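Side-chain contacts in ferulic acid esterase, AmCE1/Fae1A (Anaeromyces mucronatus, PDB 5CXX), which probably hydrolyses feruloyl esters to release ferulic acid, acting as a carbohydrate esterase of family 1 with an alpha/beta-hydrolase fold: residues Tyr167-Ser170 / Asp171-Gly174; Gly198-Glu202 / Asp203-Ala207; Phe228-Ser231 / Tyr232-Leu236; Tyr263-Ile266 / Gln267-Gly271. All blocks are in the same frame, centred on the assembly; numbering follows the deposited sequence. Where two conformers were deposited one is given.

Contact 1 (Tyr167-Ser170 / Asp171-Gly174); sequences YMRS and DLIG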
loop_
_atom_site.group_PDB
_atom_site.type_symbol
_atom_site.label_atom_id
_atom_site.label_comp_id
_atom_site.label_asym_id
_atom_site.label_seq_id
_atom_site.Cartn_x
_atom_site.Cartn_y
_atom_site.Cartn_z
ATOM N N TYR A 167 3.076 -8.474 -7.061
ATOM C CA TYR A 167 3.561 -9.763 -7.538
ATOM C C TYR A 167 3.340 -9.895 -9.047
ATOM O O TYR A 167 4.263 -10.443 -9.737
ATOM C CB TYR A 167 2.912 -10.948 -6.770
ATOM C CG TYR A 167 3.684 -11.167 -5.487
ATOM C CD1 TYR A 167 3.354 -10.433 -4.340
ATOM C CD2 TYR A 167 4.731 -12.095 -5.432
ATOM C CE1 TYR A 167 4.082 -10.595 -3.154
ATOM C CE2 TYR A 167 5.502 -12.262 -4.259
ATOM C CZ TYR A 167 5.145 -11.505 -3.119
ATOM O OH TYR A 167 5.935 -11.680 -1.992
ATOM N N MET A 168 2.242 -9.368 -9.593
ATOM C CA MET A 168 2.067 -9.566 -11.043
ATOM C C MET A 168 3.016 -8.663 -11.822
ATOM O O MET A 168 3.386 -9.050 -12.961
ATOM C CB MET A 168 0.640 -9.275 -11.500
ATOM C CG MET A 168 -0.412 -10.289 -10.900
ATOM S SD MET A 168 -0.094 -12.083 -11.232
ATOM C CE MET A 168 0.898 -12.594 -9.830
ATOM N N ARG A 169 3.374 -7.510 -11.231
ATOM C CA ARG A 169 4.275 -6.560 -11.904
ATOM C C ARG A 169 5.415 -6.194 -10.958
ATOM O O ARG A 169 5.745 -4.988 -10.752
ATOM C CB ARG A 169 3.498 -5.321 -12.387
ATOM C CG ARG A 169 2.573 -5.569 -13.593
ATOM C CD ARG A 169 3.280 -6.202 -14.838
ATOM N NE ARG A 169 4.441 -5.392 -15.263
ATOM C CZ ARG A 169 4.355 -4.460 -16.194
ATOM N NH1 ARG A 169 3.162 -4.107 -16.754
ATOM N NH2 ARG A 169 5.472 -3.805 -16.593
ATOM N N SER A 170 6.077 -7.245 -10.484
ATOM C CA SER A 170 7.232 -7.082 -9.616
ATOM C C SER A 170 8.389 -6.406 -10.354
ATOM O O SER A 170 9.325 -5.918 -9.736
ATOM C CB SER A 170 7.686 -8.441 -9.077
ATOM O OG SER A 170 8.092 -9.312 -10.136
ATOM N N ASP A 171 8.331 -6.418 -11.685
ATOM C CA ASP A 171 9.353 -5.660 -12.446
ATOM C C ASP A 171 9.262 -4.150 -12.230
ATOM O O ASP A 171 10.290 -3.456 -12.428
ATOM C CB ASP A 171 9.268 -5.995 -13.947
ATOM C CG ASP A 171 7.972 -5.522 -14.604
ATOM O OD1 ASP A 171 6.905 -5.819 -14.049
ATOM O OD2 ASP A 171 8.056 -5.000 -15.720
ATOM N N LEU A 172 8.065 -3.634 -11.863
ATOM C CA LEU A 172 7.881 -2.198 -11.620
ATOM C C LEU A 172 7.980 -1.820 -10.143
ATOM O O LEU A 172 8.329 -0.648 -9.825
ATOM C CB LEU A 172 6.480 -1.804 -12.163
ATOM C CG LEU A 172 6.296 -2.027 -13.659
ATOM C CD1 LEU A 172 4.922 -1.400 -14.002
ATOM C CD2 LEU A 172 7.338 -1.374 -14.552
ATOM N N ILE A 173 7.612 -2.762 -9.258
ATOM C CA ILE A 173 7.423 -2.490 -7.835
ATOM C C ILE A 173 8.506 -3.224 -7.050
ATOM O O ILE A 173 8.482 -4.475 -6.984
ATOM C CB ILE A 173 6.059 -2.988 -7.350
ATOM C CG1 ILE A 173 4.834 -2.474 -8.200
ATOM C CG2 ILE A 173 5.860 -2.609 -5.877
ATOM C CD1 ILE A 173 4.778 -0.943 -8.287
ATOM N N GLY A 174 9.405 -2.480 -6.424
ATOM C CA GLY A 174 10.514 -3.109 -5.664
ATOM C C GLY A 174 10.059 -3.534 -4.258
ATOM O O GLY A 174 10.584 -4.498 -3.713
#
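Arg-169 and Asp-171 form a side-on salt bridge across the turn that follows helix 157-168. Traced outward, the arginine begins with CB 3.8 Å from Asp-171 OD1, and CD passes the same oxygen at 3.7 Å. Bends at chi2 and chi3, both -55°, curl the chain back so that the guanidinium presents one edge to the carboxylate. NE gives Asp-171 OD1 an almost perfectly straight bond of 2.8 Å, received on that oxygen's syn lone pair, while NH2 meets Asp-171 OD2 at 3.0 Å. The two planes are only 21° apart, and this double grip fixes the rotation of both groups. Leu-172 runs alongside, its CD1 over one guanidinium face near the rim and its CG 3.5 Å from Arg-169 NH2. NH1 turns to a glycerol, probably from the crystallisation liquor. A leucine in place of Arg-169 is likely to leave the Asp-171 carboxylate without its counter-charge and able to turn. In the backbone of the turn, Arg-169 O accepts from both Leu-172 N and Ile-173 N. The turn belongs to the beta-alpha-beta crossover of strand 150-155, helix 157-168 and strand 175-179 in the alpha/beta-hydrolase sheet, between the helix and the second strand.

Contact 2 (Gly198-Glu202 / Asp203-Ala207); sequences GLISE and DEFRA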
loop_
_atom_site.group_PDB
_atom_site.type_symbol
_atom_site.label_atom_id
_atom_site.label_comp_id
_atom_site.label_asym_id
_atom_site.label_seq_id
_atom_site.Cartn_x
_atom_site.Cartn_y
_atom_site.Cartn_z
ATOM N N GLY A 198 -11.154 -15.562 -6.981
ATOM C CA GLY A 198 -9.713 -15.373 -6.969
ATOM C C GLY A 198 -9.273 -14.626 -8.238
ATOM O O GLY A 198 -9.702 -14.971 -9.359
ATOM N N LEU A 199 -8.402 -13.632 -8.073
ATOM C CA LEU A 199 -7.793 -13.044 -9.237
ATOM C C LEU A 199 -6.856 -13.988 -9.961
ATOM O O LEU A 199 -6.718 -13.933 -11.186
ATOM C CB LEU A 199 -7.025 -11.805 -8.800
ATOM C CG LEU A 199 -7.896 -10.677 -8.184
ATOM C CD1 LEU A 199 -7.058 -9.529 -7.572
ATOM C CD2 LEU A 199 -8.875 -10.098 -9.194
ATOM N N ILE A 200 -6.202 -14.844 -9.175
ATOM C CA ILE A 200 -5.225 -15.793 -9.678
ATOM C C ILE A 200 -5.395 -17.077 -8.867
ATOM O O ILE A 200 -5.995 -17.038 -7.788
ATOM C CB ILE A 200 -3.773 -15.277 -9.552
ATOM C CG1 ILE A 200 -3.488 -14.830 -8.127
ATOM C CG2 ILE A 200 -3.607 -14.099 -10.581
ATOM C CD1 ILE A 200 -2.031 -14.333 -7.872
ATOM N N SER A 201 -4.813 -18.181 -9.327
ATOM C CA SER A 201 -4.762 -19.358 -8.482
ATOM C C SER A 201 -3.670 -19.206 -7.394
ATOM O O SER A 201 -2.770 -18.379 -7.497
ATOM C CB SER A 201 -4.462 -20.592 -9.316
ATOM O OG SER A 201 -3.112 -20.514 -9.807
ATOM N N GLU A 202 -3.705 -20.063 -6.382
ATOM C CA GLU A 202 -2.646 -20.039 -5.389
ATOM C C GLU A 202 -1.249 -20.273 -6.009
ATOM O O GLU A 202 -0.316 -19.574 -5.686
ATOM C CB GLU A 202 -2.969 -21.103 -4.322
ATOM C CG GLU A 202 -4.218 -20.685 -3.510
ATOM C CD GLU A 202 -4.531 -21.632 -2.362
ATOM O OE1 GLU A 202 -3.952 -22.752 -2.333
ATOM O OE2 GLU A 202 -5.385 -21.293 -1.505
ATOM N N ASP A 203 -1.127 -21.254 -6.911
ATOM C CA ASP A 203 0.191 -21.532 -7.529
ATOM C C ASP A 203 0.700 -20.363 -8.342
ATOM O O ASP A 203 1.921 -20.242 -8.552
ATOM C CB ASP A 203 0.121 -22.797 -8.406
ATOM C CG ASP A 203 0.218 -24.040 -7.592
ATOM O OD1 ASP A 203 0.671 -23.997 -6.422
ATOM O OD2 ASP A 203 -0.163 -25.097 -8.117
ATOM N N GLU A 204 -0.207 -19.496 -8.793
ATOM C CA GLU A 204 0.164 -18.316 -9.582
ATOM C C GLU A 204 0.559 -17.139 -8.714
ATOM O O GLU A 204 0.995 -16.103 -9.261
ATOM C CB GLU A 204 -0.987 -17.896 -10.489
ATOM C CG GLU A 204 -1.125 -18.862 -11.666
ATOM C CD GLU A 204 -2.526 -18.844 -12.323
ATOM O OE1 GLU A 204 -3.390 -18.004 -11.955
ATOM O OE2 GLU A 204 -2.724 -19.709 -13.183
ATOM N N PHE A 205 0.415 -17.262 -7.385
ATOM C CA PHE A 205 0.681 -16.100 -6.492
ATOM C C PHE A 205 2.192 -16.105 -6.208
ATOM O O PHE A 205 2.664 -16.632 -5.180
ATOM C CB PHE A 205 -0.158 -16.225 -5.230
ATOM C CG PHE A 205 -0.162 -14.996 -4.351
ATOM C CD1 PHE A 205 0.410 -13.799 -4.753
ATOM C CD2 PHE A 205 -0.805 -15.078 -3.134
ATOM C CE1 PHE A 205 0.331 -12.674 -3.887
ATOM C CE2 PHE A 205 -0.895 -13.964 -2.273
ATOM C CZ PHE A 205 -0.288 -12.765 -2.665
ATOM N N ARG A 206 2.956 -15.593 -7.165
ATOM C CA ARG A 206 4.429 -15.639 -7.153
ATOM C C ARG A 206 4.924 -14.621 -8.205
ATOM O O ARG A 206 4.136 -14.120 -9.032
ATOM C CB ARG A 206 4.952 -17.057 -7.448
ATOM C CG ARG A 206 4.539 -17.559 -8.834
ATOM C CD ARG A 206 5.217 -18.858 -9.213
ATOM N NE ARG A 206 4.910 -19.946 -8.318
ATOM C CZ ARG A 206 5.834 -20.572 -7.569
ATOM N NH1 ARG A 206 7.102 -20.139 -7.561
ATOM N NH2 ARG A 206 5.482 -21.593 -6.812
ATOM N N ALA A 207 6.208 -14.332 -8.191
ATOM C CA ALA A 207 6.801 -13.371 -9.121
ATOM C C ALA A 207 8.013 -13.998 -9.713
ATOM O O ALA A 207 8.713 -14.734 -9.016
ATOM C CB ALA A 207 7.196 -12.150 -8.370
HETATM O O HOH W 1 -2.515 -22.661 -11.367
#
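Ser-201 and Glu-204 clasp a compact turn that runs into an inverse gamma turn centred on Phe-205, within the loop joining strands 194-196 and 213-219. Their exchange of bonds is the reciprocal one a capping box uses, though no regular helix follows. Ser-201 N donates to Glu-204 OE1 (3.0 Å, nearly straight at 170°), approaching from well above the carboxylate plane. In return Glu-204 N donates to Ser-201 OG at 3.2 Å, and weakly to Ser-201 O. With chi1 at 69°, the serine hydroxyl stands between its backbone N and carbonyl carbon, where it also lies 3.1 Å from Glu-204 CD. A water 2.7 Å from Ser-201 OG adds a long, weak bond to Glu-204 OE2. Replacing Ser-201 by alanine would remove the hydroxyl, and Glu-204 N is likely to lose one of its two acceptors in the turn, the water its contact with OG.

One residue on, Phe-205 N bonds to Glu-202 O at 3.0 Å. Ile-200 crosses Phe-205 at about a right angle, CD1 resting 3.5 Å from Phe-205 CA, and the ring continues inward to meet Tyr-167 edge-to-face. Asp-203 O receives Arg-206 NE in the guanidinium plane. The turn thus pairs a hydrated Ser-201/Glu-204 clasp with the buried ring of Phe-205, and the Ser-201 amide probably stabilises the negative charge of Glu-204.

Contact 3 (Phe228-Ser231 / Tyr232-Leu236); sequences FPKS and YHEIL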
loop_
_atom_site.group_PDB
_atom_site.type_symbol
_atom_site.label_atom_id
_atom_site.label_comp_id
_atom_site.label_asym_id
_atom_site.label_seq_id
_atom_site.Cartn_x
_atom_site.Cartn_y
_atom_site.Cartn_z
ATOM N N PHE A 228 -7.513 -14.186 6.364
ATOM C CA PHE A 228 -7.012 -14.109 4.979
ATOM C C PHE A 228 -5.573 -13.651 4.875
ATOM O O PHE A 228 -4.825 -14.256 4.097
ATOM C CB PHE A 228 -7.969 -13.262 4.104
ATOM C CG PHE A 228 -9.217 -14.077 3.754
ATOM C CD1 PHE A 228 -9.142 -15.029 2.732
ATOM C CD2 PHE A 228 -10.379 -14.008 4.534
ATOM C CE1 PHE A 228 -10.233 -15.856 2.430
ATOM C CE2 PHE A 228 -11.499 -14.865 4.249
ATOM C CZ PHE A 228 -11.433 -15.764 3.174
ATOM N N PRO A 229 -5.131 -12.673 5.658
ATOM C CA PRO A 229 -3.697 -12.330 5.553
ATOM C C PRO A 229 -2.810 -13.519 5.895
ATOM O O PRO A 229 -1.824 -13.772 5.201
ATOM C CB PRO A 229 -3.529 -11.178 6.580
ATOM C CG PRO A 229 -4.929 -10.440 6.472
ATOM C CD PRO A 229 -5.935 -11.630 6.359
ATOM N N LYS A 230 -3.161 -14.250 6.949
ATOM C CA LYS A 230 -2.400 -15.460 7.262
ATOM C C LYS A 230 -2.418 -16.468 6.085
ATOM O O LYS A 230 -1.390 -17.125 5.808
ATOM C CB LYS A 230 -2.973 -16.138 8.514
ATOM C CG LYS A 230 -2.133 -17.330 8.998
ATOM C CD LYS A 230 -2.726 -17.783 10.353
ATOM C CE LYS A 230 -1.952 -18.995 10.888
ATOM N NZ LYS A 230 -2.554 -19.502 12.173
ATOM N N SER A 231 -3.551 -16.579 5.411
ATOM C CA SER A 231 -3.625 -17.491 4.251
ATOM C C SER A 231 -2.636 -17.060 3.158
ATOM O O SER A 231 -1.982 -17.936 2.556
ATOM C CB SER A 231 -5.081 -17.606 3.685
ATOM O OG SER A 231 -5.427 -16.536 2.800
ATOM N N TYR A 232 -2.491 -15.758 2.950
ATOM C CA TYR A 232 -1.526 -15.270 1.944
ATOM C C TYR A 232 -0.096 -15.581 2.388
ATOM O O TYR A 232 0.752 -15.946 1.556
ATOM C CB TYR A 232 -1.725 -13.783 1.723
ATOM C CG TYR A 232 -3.086 -13.466 1.143
ATOM C CD1 TYR A 232 -3.751 -14.325 0.275
ATOM C CD2 TYR A 232 -3.704 -12.283 1.498
ATOM C CE1 TYR A 232 -5.004 -14.000 -0.267
ATOM C CE2 TYR A 232 -4.944 -11.950 0.968
ATOM C CZ TYR A 232 -5.593 -12.804 0.099
ATOM O OH TYR A 232 -6.836 -12.423 -0.447
ATOM N N HIS A 233 0.188 -15.362 3.672
ATOM C CA HIS A 233 1.516 -15.764 4.195
ATOM C C HIS A 233 1.790 -17.224 3.873
ATOM O O HIS A 233 2.898 -17.607 3.452
ATOM C CB HIS A 233 1.576 -15.480 5.709
ATOM C CG HIS A 233 2.636 -16.245 6.414
ATOM N ND1 HIS A 233 3.982 -16.067 6.156
ATOM C CD2 HIS A 233 2.553 -17.245 7.337
ATOM C CE1 HIS A 233 4.675 -16.904 6.914
ATOM N NE2 HIS A 233 3.836 -17.621 7.650
ATOM N N GLU A 234 0.792 -18.042 4.106
ATOM C CA GLU A 234 0.981 -19.475 3.902
ATOM C C GLU A 234 1.208 -19.842 2.423
ATOM O O GLU A 234 2.034 -20.682 2.111
ATOM C CB GLU A 234 -0.208 -20.223 4.498
ATOM C CG GLU A 234 -0.123 -20.147 6.030
ATOM C CD GLU A 234 -1.349 -20.680 6.778
ATOM O OE1 GLU A 234 -1.342 -20.664 8.028
ATOM O OE2 GLU A 234 -2.317 -21.103 6.130
ATOM N N ILE A 235 0.452 -19.217 1.521
ATOM C CA ILE A 235 0.588 -19.498 0.103
ATOM C C ILE A 235 1.947 -19.004 -0.408
ATOM O O ILE A 235 2.624 -19.738 -1.065
ATOM C CB ILE A 235 -0.566 -18.750 -0.680
ATOM C CG1 ILE A 235 -1.907 -19.418 -0.351
ATOM C CG2 ILE A 235 -0.278 -18.752 -2.220
ATOM C CD1 ILE A 235 -3.165 -18.487 -0.601
ATOM N N LEU A 236 2.353 -17.795 -0.010
ATOM C CA LEU A 236 3.657 -17.240 -0.447
ATOM C C LEU A 236 4.769 -18.147 0.048
ATOM O O LEU A 236 5.754 -18.431 -0.675
ATOM C CB LEU A 236 3.857 -15.830 0.085
ATOM C CG LEU A 236 2.888 -14.873 -0.658
ATOM C CD1 LEU A 236 3.047 -13.483 -0.026
ATOM C CD2 LEU A 236 3.275 -14.736 -2.160
#
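Ser-231, with chi1 at 82°, and Tyr-232, with chi1 at -64° and chi2 at -33°, both turn back along helix 228-238 toward Phe-228 O. The helix is the crossover of a beta-alpha-beta unit between strands 213-219 and 244-248. Ser-231 OG donates to Phe-228 O at 2.7 Å, in the carbonyl plane on a lone pair, while Tyr-232 N reaches the same oxygen at 3.0 Å, nearly along the C=O axis. Two donors thus grip one carbonyl from separate directions. The oxygen also lies 3.4 Å above one face of the Tyr-232 ring, displaced toward its rim, and Ser-231 OG sits over that face too. The far end of the tyrosine is held by other parts of the chain: OH bonds to Ala-182 O and Ile-185 N.

Beside them, the extended chains of Lys-230 and Glu-234, one turn apart, cross. What touches is aliphatic against carboxylate, Lys-230 CE lying 3.4 Å from Glu-234 OE1, whereas Lys-230 NZ stays 4.5 Å from that oxygen, beyond a salt bridge. The opposite charges probably still attract weakly. Glu-234 OE2 binds a glycerol, probably from the crystallisation liquor. His-233 places CB 3.4 Å from Lys-230 O, and its ring stacks on Trp-245 of strand 244-248, with ND1 bonded to His-243 NE2. Ile-235 folds back over the preceding turn: its CG1 comes to 3.3 Å from Ser-231 O, the same oxygen that accepts from Ile-235 N.

Contact 4 (Tyr263-Ile266 / Gln267-Gly271); sequences YNFI and QTTFG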
loop_
_atom_site.group_PDB
_atom_site.type_symbol
_atom_site.label_atom_id
_atom_site.label_comp_id
_atom_site.label_asym_id
_atom_site.label_seq_id
_atom_site.Cartn_x
_atom_site.Cartn_y
_atom_site.Cartn_z
ATOM N N TYR A 263 5.124 1.303 9.868
ATOM C CA TYR A 263 6.377 1.514 10.612
ATOM C C TYR A 263 7.446 0.491 10.226
ATOM O O TYR A 263 8.604 0.868 9.943
ATOM C CB TYR A 263 6.061 1.412 12.116
ATOM C CG TYR A 263 7.259 1.418 13.050
ATOM C CD1 TYR A 263 8.049 2.558 13.210
ATOM C CD2 TYR A 263 7.580 0.266 13.806
ATOM C CE1 TYR A 263 9.110 2.597 14.093
ATOM C CE2 TYR A 263 8.660 0.300 14.713
ATOM C CZ TYR A 263 9.414 1.467 14.838
ATOM O OH TYR A 263 10.458 1.493 15.739
ATOM N N ASN A 264 7.099 -0.810 10.226
ATOM C CA ASN A 264 8.113 -1.770 9.784
ATOM C C ASN A 264 8.442 -1.643 8.298
ATOM O O ASN A 264 9.621 -1.753 7.898
ATOM C CB ASN A 264 7.599 -3.180 10.117
ATOM C CG ASN A 264 7.738 -3.511 11.581
ATOM O OD1 ASN A 264 8.839 -3.861 12.030
ATOM N ND2 ASN A 264 6.641 -3.415 12.326
ATOM N N PHE A 265 7.432 -1.387 7.472
ATOM C CA PHE A 265 7.680 -1.299 6.053
ATOM C C PHE A 265 8.641 -0.177 5.669
ATOM O O PHE A 265 9.557 -0.348 4.866
ATOM C CB PHE A 265 6.329 -1.145 5.349
ATOM C CG PHE A 265 6.392 -1.136 3.821
ATOM C CD1 PHE A 265 6.841 -2.276 3.117
ATOM C CD2 PHE A 265 5.987 -0.010 3.128
ATOM C CE1 PHE A 265 6.835 -2.263 1.693
ATOM C CE2 PHE A 265 6.025 0.029 1.728
ATOM C CZ PHE A 265 6.428 -1.091 1.018
ATOM N N ILE A 266 8.410 1.015 6.235
ATOM C CA ILE A 266 9.195 2.192 5.816
ATOM C C ILE A 266 10.642 2.100 6.309
ATOM O O ILE A 266 11.546 2.730 5.775
ATOM C CB ILE A 266 8.479 3.484 6.310
ATOM C CG1 ILE A 266 7.163 3.646 5.538
ATOM C CG2 ILE A 266 9.384 4.753 6.117
ATOM C CD1 ILE A 266 7.289 3.938 4.022
ATOM N N GLN A 267 10.864 1.270 7.336
ATOM C CA GLN A 267 12.234 0.993 7.729
ATOM C C GLN A 267 13.004 0.181 6.686
ATOM O O GLN A 267 14.245 0.110 6.757
ATOM C CB GLN A 267 12.255 0.217 9.043
ATOM C CG GLN A 267 11.991 1.101 10.236
ATOM C CD GLN A 267 11.973 0.300 11.501
ATOM O OE1 GLN A 267 13.031 -0.117 12.012
ATOM N NE2 GLN A 267 10.786 0.010 11.999
ATOM N N THR A 268 12.291 -0.453 5.762
ATOM C CA THR A 268 12.981 -1.307 4.773
ATOM C C THR A 268 13.086 -0.668 3.388
ATOM O O THR A 268 13.850 -1.133 2.543
ATOM C CB THR A 268 12.278 -2.648 4.587
ATOM O OG1 THR A 268 11.078 -2.485 3.821
ATOM C CG2 THR A 268 12.013 -3.354 5.920
ATOM N N THR A 269 12.285 0.352 3.130
ATOM C CA THR A 269 12.181 0.796 1.740
ATOM C C THR A 269 13.417 1.553 1.280
ATOM O O THR A 269 14.068 2.289 2.055
ATOM C CB THR A 269 10.923 1.680 1.527
ATOM O OG1 THR A 269 10.796 2.623 2.594
ATOM C CG2 THR A 269 9.651 0.810 1.536
ATOM N N PHE A 270 13.728 1.407 -0.016
ATOM C CA PHE A 270 14.717 2.235 -0.697
ATOM C C PHE A 270 16.117 2.149 -0.091
ATOM O O PHE A 270 16.850 3.122 -0.076
ATOM C CB PHE A 270 14.257 3.690 -0.716
ATOM C CG PHE A 270 12.795 3.839 -1.082
ATOM C CD1 PHE A 270 12.266 3.197 -2.177
ATOM C CD2 PHE A 270 11.975 4.660 -0.320
ATOM C CE1 PHE A 270 10.888 3.335 -2.488
ATOM C CE2 PHE A 270 10.600 4.855 -0.643
ATOM C CZ PHE A 270 10.062 4.170 -1.736
ATOM N N GLY A 271 16.489 0.959 0.347
ATOM C CA GLY A 271 17.838 0.751 0.811
ATOM C C GLY A 271 18.147 1.334 2.184
ATOM O O GLY A 271 19.318 1.473 2.542
HETATM O O HOH W 2 10.721 -2.307 13.903
HETATM O O HOH W 3 12.920 4.256 3.665
#
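Tyr-263 and Gln-267 meet through a hydrogen bond and a ring face together. In the first, Gln-267 NE2 donates to Tyr-263 O at 3.1 Å with an N-H...O angle of 158°, arriving above the carbonyl plane. A water accepts from the same NE2 and donates to Asn-264 OD1, joining the two amides; the asparagine's ND2 bonds in turn to Ser-7 O and Ala-260 O. Gln-267 OE1 bonds to Arg-90, which also binds Tyr-263 OH, so both ends of the amide are held. The other strong hydrogen bonds converge on Phe-265 O: Thr-268 OG1 takes a lone pair in the carbonyl plane at 2.8 Å, and Thr-268 N comes from above that plane at 2.9 Å. A second water joins Ile-266 O, Thr-269 O and Thr-269 OG1.

Two aromatic faces are covered. Gln-267 NE2 stands 3.4 Å above the Tyr-263 ring, over its centre, with the ring and amide planes 51° apart. Thr-269 makes a CH-pi contact, CG2 lying 3.9 Å from the centroid of the Phe-265 ring and 18° off its normal. Chi1 of Thr-269 keeps CG2 beside its own backbone N, which directs the methyl at the ring while OG1 goes to the water.

These bonds close the C-terminal end of helix 255-266 as the chain turns away. Tyr-263 and Ile-266 pack on helix 77-87, at Leu-85, whereas Phe-265 and Thr-269 lie against strands 150-155 and 175-179 of the central sheet.

In the fold
Along the chain the four contacts follow in series and none nests in or crosses another; contacts 1, 2 and 4 close short turns, and contact 3 spans successive turns of one helix. Contact 1 brings helix 157-168 round to strand 175-179. Contact 2 shapes the later loop before strand 213-219 and comes back to contact 1: Ala-207 touches Ser-170, and Met-168 CE packs on Glu-204 O. Contact 3, on helix 228-238, meets contact 2 where Phe-205 lies against Tyr-232 and Ile-235, and contact 1 where Tyr-167 touches Leu-236. The 198-207 loop thus lies between helices 157-168 and 228-238. Contact 4, ending helix 255-266, stands apart, its nearest atoms about 7 Å from contact 1.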